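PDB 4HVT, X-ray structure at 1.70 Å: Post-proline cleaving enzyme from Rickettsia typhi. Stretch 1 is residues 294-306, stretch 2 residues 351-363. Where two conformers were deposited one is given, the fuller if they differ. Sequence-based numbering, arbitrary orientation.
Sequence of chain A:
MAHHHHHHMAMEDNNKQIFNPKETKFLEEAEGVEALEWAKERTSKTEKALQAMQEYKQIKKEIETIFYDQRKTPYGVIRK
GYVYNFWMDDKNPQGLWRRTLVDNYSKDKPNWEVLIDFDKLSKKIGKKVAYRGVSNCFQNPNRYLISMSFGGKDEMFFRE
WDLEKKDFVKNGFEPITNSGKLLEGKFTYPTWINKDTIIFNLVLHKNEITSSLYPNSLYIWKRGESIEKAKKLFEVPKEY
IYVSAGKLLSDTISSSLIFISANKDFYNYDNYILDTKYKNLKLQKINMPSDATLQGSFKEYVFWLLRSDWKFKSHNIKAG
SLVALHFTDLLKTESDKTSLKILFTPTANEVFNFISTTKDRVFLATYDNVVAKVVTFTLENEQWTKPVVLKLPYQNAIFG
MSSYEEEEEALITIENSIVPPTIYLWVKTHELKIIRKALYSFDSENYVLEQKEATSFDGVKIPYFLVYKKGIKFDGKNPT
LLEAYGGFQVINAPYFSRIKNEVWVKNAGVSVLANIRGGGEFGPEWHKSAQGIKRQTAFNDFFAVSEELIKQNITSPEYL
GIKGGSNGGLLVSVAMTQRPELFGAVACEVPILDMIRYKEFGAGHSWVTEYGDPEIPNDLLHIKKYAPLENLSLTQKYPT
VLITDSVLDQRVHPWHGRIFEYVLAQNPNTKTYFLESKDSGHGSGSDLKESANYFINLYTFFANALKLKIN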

# COMPACT_ATOMS: atom_id res chain seq x y z
N LEU A 294 11.27 -1.32 13.36
CA LEU A 294 11.26 0.05 13.83
C LEU A 294 10.03 0.78 13.39
O LEU A 294 9.72 0.86 12.21
CB LEU A 294 12.50 0.78 13.31
CG LEU A 294 12.64 2.28 13.71
CD1 LEU A 294 12.77 2.45 15.24
CD2 LEU A 294 13.86 2.83 12.94
N GLN A 295 9.35 1.38 14.35
CA GLN A 295 8.07 2.06 14.08
C GLN A 295 8.06 3.57 14.25
O GLN A 295 7.06 4.26 13.93
CB GLN A 295 6.97 1.47 14.98
CG GLN A 295 6.70 -0.00 14.69
CD GLN A 295 6.15 -0.22 13.33
OE1 GLN A 295 5.42 0.63 12.78
NE2 GLN A 295 6.52 -1.33 12.71
N GLY A 296 9.13 4.13 14.74
CA GLY A 296 9.20 5.56 15.00
C GLY A 296 10.15 5.88 16.14
O GLY A 296 10.75 4.98 16.75
N SER A 297 10.14 7.15 16.54
CA SER A 297 10.99 7.66 17.65
C SER A 297 10.33 8.88 18.27
O SER A 297 9.45 9.49 17.73
CB SER A 297 12.34 8.06 17.14
OG SER A 297 12.27 9.15 16.24
N PHE A 298 10.88 9.24 19.43
CA PHE A 298 10.54 10.44 20.15
C PHE A 298 11.76 10.78 20.98
O PHE A 298 12.21 9.96 21.80
CB PHE A 298 9.35 10.23 21.05
CG PHE A 298 8.88 11.49 21.74
CD1 PHE A 298 8.40 12.55 21.00
CD2 PHE A 298 8.98 11.63 23.13
CE1 PHE A 298 7.97 13.72 21.64
CE2 PHE A 298 8.56 12.80 23.77
CZ PHE A 298 8.04 13.83 23.03
N LYS A 299 12.26 12.00 20.83
CA LYS A 299 13.52 12.37 21.47
C LYS A 299 14.56 11.29 21.13
O LYS A 299 14.64 10.87 19.99
CB LYS A 299 13.35 12.64 22.98
CG LYS A 299 12.18 13.53 23.31
CD LYS A 299 12.29 14.86 22.76
CE LYS A 299 11.56 15.86 23.72
NZ LYS A 299 11.73 17.19 23.13
N GLU A 300 15.30 10.81 22.11
CA GLU A 300 16.34 9.79 21.87
C GLU A 300 15.84 8.35 22.02
O GLU A 300 16.63 7.43 22.01
CB GLU A 300 17.52 10.05 22.84
CG GLU A 300 18.25 11.34 22.49
CD GLU A 300 19.46 11.64 23.32
OE1 GLU A 300 19.93 10.73 24.05
OE2 GLU A 300 19.96 12.82 23.27
N TYR A 301 14.52 8.13 22.05
CA TYR A 301 13.93 6.81 22.23
C TYR A 301 13.34 6.29 20.91
O TYR A 301 12.84 7.11 20.14
CB TYR A 301 12.84 6.85 23.31
CG TYR A 301 13.44 7.07 24.67
CD1 TYR A 301 13.89 8.33 25.05
CD2 TYR A 301 13.66 6.01 25.53
CE1 TYR A 301 14.51 8.54 26.25
CE2 TYR A 301 14.27 6.22 26.74
CZ TYR A 301 14.72 7.47 27.08
OH TYR A 301 15.38 7.69 28.26
N VAL A 302 13.34 4.98 20.69
CA VAL A 302 12.86 4.34 19.50
C VAL A 302 11.83 3.29 19.87
O VAL A 302 11.89 2.74 20.95
CB VAL A 302 14.01 3.70 18.67
CG1 VAL A 302 14.86 4.77 17.99
CG2 VAL A 302 14.87 2.87 19.55
N PHE A 303 10.83 3.14 19.01
CA PHE A 303 9.71 2.22 19.21
C PHE A 303 9.81 1.07 18.27
O PHE A 303 9.94 1.28 17.06
CB PHE A 303 8.39 2.93 18.96
CG PHE A 303 8.20 4.17 19.80
CD1 PHE A 303 8.01 4.04 21.12
CD2 PHE A 303 8.28 5.45 19.25
CE1 PHE A 303 7.86 5.13 21.95
CE2 PHE A 303 8.16 6.55 20.08
CZ PHE A 303 8.00 6.38 21.43
N TRP A 304 9.63 -0.16 18.77
CA TRP A 304 9.80 -1.36 18.00
C TRP A 304 8.59 -2.27 18.22
O TRP A 304 8.13 -2.50 19.35
CB TRP A 304 11.08 -2.09 18.38
CG TRP A 304 12.31 -1.40 17.90
CD1 TRP A 304 12.82 -0.23 18.38
CD2 TRP A 304 13.20 -1.81 16.83
NE1 TRP A 304 13.95 0.14 17.65
CE2 TRP A 304 14.21 -0.83 16.71
CE3 TRP A 304 13.22 -2.92 15.94
CZ2 TRP A 304 15.25 -0.93 15.77
CZ3 TRP A 304 14.24 -3.01 15.02
CH2 TRP A 304 15.27 -2.03 14.95
N LEU A 305 8.08 -2.77 17.10
CA LEU A 305 6.99 -3.74 17.08
C LEU A 305 7.56 -5.15 17.03
O LEU A 305 8.47 -5.40 16.25
CB LEU A 305 6.11 -3.53 15.85
CG LEU A 305 4.95 -4.49 15.58
CD1 LEU A 305 3.95 -4.38 16.71
CD2 LEU A 305 4.34 -4.22 14.22
N LEU A 306 6.95 -6.05 17.79
CA LEU A 306 7.32 -7.46 17.79
C LEU A 306 6.40 -8.26 16.88
O LEU A 306 5.20 -8.16 16.96
CB LEU A 306 7.32 -8.04 19.21
CG LEU A 306 8.11 -7.28 20.27
CD1 LEU A 306 8.14 -8.08 21.57
CD2 LEU A 306 9.51 -6.92 19.79
N VAL A 351 -4.74 -4.94 17.96
CA VAL A 351 -3.54 -4.95 17.14
C VAL A 351 -2.94 -3.54 17.06
O VAL A 351 -3.65 -2.55 17.03
CB VAL A 351 -3.80 -5.54 15.74
CG1 VAL A 351 -4.67 -4.58 14.88
CG2 VAL A 351 -2.50 -5.78 15.00
N PHE A 352 -1.62 -3.47 17.01
CA PHE A 352 -0.93 -2.25 16.69
C PHE A 352 -1.15 -1.72 15.27
O PHE A 352 -1.17 -2.49 14.29
CB PHE A 352 0.58 -2.48 16.92
CG PHE A 352 1.43 -1.30 16.53
CD1 PHE A 352 1.58 -0.23 17.40
CD2 PHE A 352 2.11 -1.27 15.32
CE1 PHE A 352 2.42 0.85 17.06
CE2 PHE A 352 2.95 -0.22 14.98
CZ PHE A 352 3.06 0.89 15.82
N ASN A 353 -1.35 -0.41 15.11
CA ASN A 353 -1.43 0.19 13.82
C ASN A 353 -0.18 1.04 13.49
O ASN A 353 0.65 0.65 12.63
CB ASN A 353 -2.74 0.95 13.62
CG ASN A 353 -2.95 1.44 12.20
OD1 ASN A 353 -2.30 1.00 11.25
ND2 ASN A 353 -3.89 2.39 12.06
N PHE A 354 -0.02 2.16 14.18
CA PHE A 354 1.12 3.01 13.95
C PHE A 354 1.45 3.89 15.15
O PHE A 354 0.62 4.11 16.02
CB PHE A 354 0.99 3.88 12.66
CG PHE A 354 -0.11 4.90 12.68
CD1 PHE A 354 0.05 6.09 13.37
CD2 PHE A 354 -1.30 4.67 11.99
CE1 PHE A 354 -0.96 7.06 13.39
CE2 PHE A 354 -2.30 5.63 11.95
CZ PHE A 354 -2.13 6.82 12.68
N ILE A 355 2.70 4.38 15.13
CA ILE A 355 3.15 5.52 15.97
C ILE A 355 3.31 6.76 15.08
O ILE A 355 3.77 6.66 13.94
CB ILE A 355 4.50 5.22 16.59
CG1 ILE A 355 4.37 4.19 17.73
CG2 ILE A 355 5.26 6.43 17.12
CD1 ILE A 355 3.90 4.76 19.04
N SER A 356 2.94 7.95 15.60
CA SER A 356 3.23 9.19 14.88
C SER A 356 3.61 10.19 15.96
O SER A 356 3.07 10.13 17.08
CB SER A 356 2.04 9.65 14.06
OG SER A 356 2.41 10.56 13.03
N THR A 357 4.50 11.10 15.64
CA THR A 357 5.09 11.93 16.67
C THR A 357 4.89 13.41 16.33
O THR A 357 4.96 13.78 15.14
CB THR A 357 6.62 11.61 16.74
OG1 THR A 357 6.79 10.20 17.01
CG2 THR A 357 7.25 12.34 17.84
N THR A 358 4.64 14.21 17.38
CA THR A 358 4.69 15.68 17.32
C THR A 358 5.83 16.15 18.21
O THR A 358 6.52 15.35 18.86
CB THR A 358 3.39 16.35 17.70
OG1 THR A 358 3.18 16.26 19.13
CG2 THR A 358 2.22 15.78 16.93
N LYS A 359 6.02 17.46 18.23
CA LYS A 359 7.09 18.05 19.07
C LYS A 359 7.06 17.52 20.50
O LYS A 359 8.11 17.31 21.12
CB LYS A 359 6.94 19.57 19.10
CG LYS A 359 8.10 20.33 19.76
CD LYS A 359 7.82 21.81 19.88
CE LYS A 359 8.10 22.60 18.62
NZ LYS A 359 7.89 24.07 18.80
N ASP A 360 5.85 17.40 21.07
CA ASP A 360 5.74 17.08 22.48
C ASP A 360 4.77 15.92 22.79
O ASP A 360 4.51 15.64 23.94
CB ASP A 360 5.38 18.33 23.26
CG ASP A 360 4.05 18.87 22.89
OD1 ASP A 360 3.34 18.29 22.06
OD2 ASP A 360 3.70 19.93 23.46
N ARG A 361 4.30 15.19 21.77
CA ARG A 361 3.44 14.04 22.02
C ARG A 361 3.76 12.88 21.08
O ARG A 361 4.13 13.10 19.91
CB ARG A 361 1.95 14.43 21.80
CG ARG A 361 1.46 15.40 22.86
CD ARG A 361 1.23 14.71 24.19
NE ARG A 361 0.60 15.58 25.16
CZ ARG A 361 1.27 16.42 25.96
NH1 ARG A 361 2.61 16.57 25.85
NH2 ARG A 361 0.62 17.19 26.86
N VAL A 362 3.53 11.67 21.57
CA VAL A 362 3.54 10.47 20.75
C VAL A 362 2.08 9.98 20.67
O VAL A 362 1.40 9.93 21.68
CB VAL A 362 4.34 9.40 21.44
CG1 VAL A 362 4.34 8.14 20.61
CG2 VAL A 362 5.76 9.95 21.74
N PHE A 363 1.62 9.69 19.46
CA PHE A 363 0.32 9.12 19.21
C PHE A 363 0.47 7.63 18.90
O PHE A 363 1.29 7.25 18.04
CB PHE A 363 -0.29 9.76 17.94
CG PHE A 363 -0.80 11.16 18.16
CD1 PHE A 363 0.06 12.24 18.43
CD2 PHE A 363 -2.13 11.42 17.99
CE1 PHE A 363 -0.43 13.52 18.57
CE2 PHE A 363 -2.62 12.70 18.17
CZ PHE A 363 -1.81 13.74 18.42
O HOH W 1 4.61 3.32 13.00
O HOH W 2 6.54 6.99 13.09
O HOH W 3 2.98 1.23 11.31
O HOH W 4 8.05 8.67 14.75
O HOH W 5 10.76 16.63 20.50
O HOH W 6 9.12 18.40 23.42

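Two β-hairpin segments meet here through interdigitating apolar side chains and a file of bridging waters, with one direct hydrogen bond between them and no backbone-to-backbone hydrogen bonds across the contact. Strand 294-298 and strand 351-357 run in roughly the same direction, their axes 26° apart and 6.3 Å at closest approach. That spacing is too wide for the two to pair as neighbours in a sheet, and the CA atoms of Phe 298 and Thr 357, the nearest pair at that end, are still 6.6 Å apart.

Each stretch is instead paired within itself. In the first, Gln 295 N donates to Phe 303 O (2.8 Å) and Phe 303 N to Gly 296 O (2.9 Å), while a type II' turn from Phe 298 to Tyr 301 is closed by Tyr 301 N to Phe 298 O (3.0 Å). In the second, Ser 356 N to Phe 363 O (3.0 Å) and Phe 363 N to Ser 356 O (2.8 Å) join the two strands.

The apolar contact centres on Phe 298, whose CA-to-CB bond points toward the other stretch and whose t rotamer accompanies a broad set of contacts. Val 362 CG2 lies over one face of its ring, 3.9 Å from the centroid and 27° off the normal, a CH-π arrangement in which a methyl meets the π cloud. At the ring edge, Phe 298 CD1 is 3.4 Å from Thr 357 CG2, and Phe 298 CE1 is 3.5 Å from Thr 358 O, where the slightly positive rim of the ring suits a carbonyl oxygen. Farther along, Ile 355 CD1 covers one face of the Phe 303 ring, and Phe 303 CD2 comes within 3.8 Å of Ile 355 CG2. At the other end Leu 305 CD2 packs 3.9 Å from Phe 352 CD2, while Gln 295 OE1 approaches the edge of the Phe 352 ring, 3.4 Å from CE2.

Gly 296 combines two constraints. At phi/psi of 151/-173 a CB would be jammed against the carbonyl oxygen of Gln 295, which by itself calls for glycine; an ideal CB would also sit a tight 3.1 Å from Ile 355 CG2.

The direct hydrogen bond runs from Thr 357 OG1 to Ser 297 O (2.8 Å), a side-chain donor reaching a backbone acceptor. Water fills much of the remaining polar gap. Water 2 donates to both Gln 295 O and Ile 355 O, each at 2.9 Å, linking two acceptors that could not bond each other. Water 4 accepts from Ser 297 N (3.1 Å) and donates to Thr 357 OG1 (3.0 Å). At the turn, Lys 299 NZ stands 4.1 Å from Lys 359 O, beyond direct bonding, and waters 5 and 6 bridge the pair: each accepts from Lys 299 NZ at 2.9 Å and donates to Lys 359 O, at 2.8 and 2.7 Å respectively.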